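Local coordinates for tailspike protein (Acinetobacter phage vB_ApiP_P1, PDB 6E1R) that forms a trimeric phage tailspike that probably binds and hydrolyses capsular polysaccharide of the Acinetobacter host, at the interface of chains A and B. Sequence-based numbering; all coordinates share one arbitrary frame. Chains: chain A/B, Tailspike protein.

The interface of chains A and B. Residues chain A 14, 16-17, 36; chain B 13-14, 34.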
loop_
_atom_site.group_PDB
_atom_site.type_symbol
_atom_site.label_atom_id
_atom_site.label_comp_id
_atom_site.label_asym_id
_atom_site.label_seq_id
_atom_site.Cartn_x
_atom_site.Cartn_y
_atom_site.Cartn_z
ATOM N N LEU A 14 60.100 -9.273 -0.222
ATOM C CA LEU A 14 59.345 -8.717 -1.337
ATOM C C LEU A 14 60.251 -8.610 -2.556
ATOM O O LEU A 14 61.373 -8.104 -2.465
ATOM C CB LEU A 14 58.780 -7.347 -0.964
ATOM C CG LEU A 14 57.872 -6.656 -1.984
ATOM C CD1 LEU A 14 56.582 -7.426 -2.167
ATOM C CD2 LEU A 14 57.581 -5.226 -1.560
ATOM N N GLY A 16 59.776 -6.893 -5.506
ATOM C CA GLY A 16 59.900 -5.541 -6.007
ATOM C C GLY A 16 58.531 -4.938 -6.242
ATOM O O GLY A 16 57.511 -5.468 -5.793
ATOM N N VAL A 17 58.534 -3.804 -6.936
ATOM C CA VAL A 17 57.314 -3.078 -7.262
ATOM C C VAL A 17 57.304 -2.773 -8.754
ATOM O O VAL A 17 58.328 -2.386 -9.328
ATOM C CB VAL A 17 57.177 -1.782 -6.433
ATOM C CG1 VAL A 17 56.999 -2.110 -4.959
ATOM C CG2 VAL A 17 58.388 -0.894 -6.627
ATOM N N LEU A 36 54.488 -6.117 -5.935
ATOM C CA LEU A 36 53.488 -5.074 -5.744
ATOM C C LEU A 36 53.292 -4.324 -7.053
ATOM O O LEU A 36 54.241 -3.740 -7.587
ATOM C CB LEU A 36 53.904 -4.109 -4.631
ATOM C CG LEU A 36 53.123 -2.793 -4.525
ATOM C CD1 LEU A 36 51.639 -3.030 -4.305
ATOM C CD2 LEU A 36 53.690 -1.923 -3.414
ATOM N N ASN B 13 62.209 -1.526 -6.196
ATOM C CA ASN B 13 62.037 -2.112 -4.874
ATOM C C ASN B 13 61.133 -1.213 -4.044
ATOM O O ASN B 13 60.921 -0.043 -4.369
ATOM C CB ASN B 13 63.381 -2.285 -4.154
ATOM C CG ASN B 13 64.217 -3.409 -4.730
ATOM O OD1 ASN B 13 63.687 -4.393 -5.245
ATOM N ND2 ASN B 13 65.536 -3.267 -4.647
ATOM N N LEU B 14 60.593 -1.773 -2.964
ATOM C CA LEU B 14 59.820 -0.966 -2.032
ATOM C C LEU B 14 60.767 -0.051 -1.266
ATOM O O LEU B 14 61.797 -0.500 -0.754
ATOM C CB LEU B 14 59.036 -1.856 -1.070
ATOM C CG LEU B 14 58.093 -1.131 -0.105
ATOM C CD1 LEU B 14 56.951 -0.464 -0.860
ATOM C CD2 LEU B 14 57.558 -2.089 0.947
ATOM N N VAL B 34 57.801 4.029 -4.134
ATOM C CA VAL B 34 56.592 3.625 -3.428
ATOM C C VAL B 34 56.940 3.305 -1.982
ATOM O O VAL B 34 57.948 2.646 -1.706
ATOM C CB VAL B 34 55.927 2.410 -4.108
ATOM C CG1 VAL B 34 54.587 2.098 -3.459
ATOM C CG2 VAL B 34 55.764 2.656 -5.601
#
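The backbone carbonyl oxygen of B:Asn13 meets a methyl group rather than a donor: CG2 of A:Val17 lies 3.5 Å from B:Asn13 O. No nitrogen or oxygen of one chain comes within bonding distance of the other here; among these residues the contact is van der Waals packing. The model is the C-terminal part of the tailspike, without its N-terminal region, and this patch lies near the start of that fragment. The two methyls of A:Val17 divide the work. CG2 sits between the backbone N and the carbonyl carbon of its own residue, where it covers the carbonyl of B:Asn13, while CG1, anti to its own carbonyl carbon and beside its backbone N (chi1 -66°), faces the amide of B:Leu14, at 4.1 Å from its N. Beside them the amide oxygen OD1 of B:Asn13 comes over the backbone of A:Gly16, 4.0 Å from its CA, a loose contact without a side chain on the chain A side.

The two copies of Leu14 meet nearly at a right angle. Both have CG anti to the backbone N (chi1 -176° in A, -175° in B), yet they present different parts: the CD2 methyl of A:Leu14 lies against the stem of its counterpart, 3.7 Å from B:Leu14 CB, and also reaches the CD2 methyl of B:Leu14. This unequal use is consistent with a contact that is not an exact two-fold, as expected between neighbours in a trimer. Tailspikes are homotrimers, as in this three-chain assembly, and the third Leu14 may well continue the same cluster.

Within chain A, A:Val17 backs onto A:Leu36 of strand 34-37, its CG1 being 3.7 Å from A:Leu36 CD2; their strands run close, with A:Gly16 O 3.1 Å from A:Leu36 N. A:Leu36 lies at the other end of the patch from B:Asn13. There it points at B:Val34 tip to tip, a light touch in which A:Leu36 CD2 stands 4.1 Å from the CG1 methyl of B:Val34.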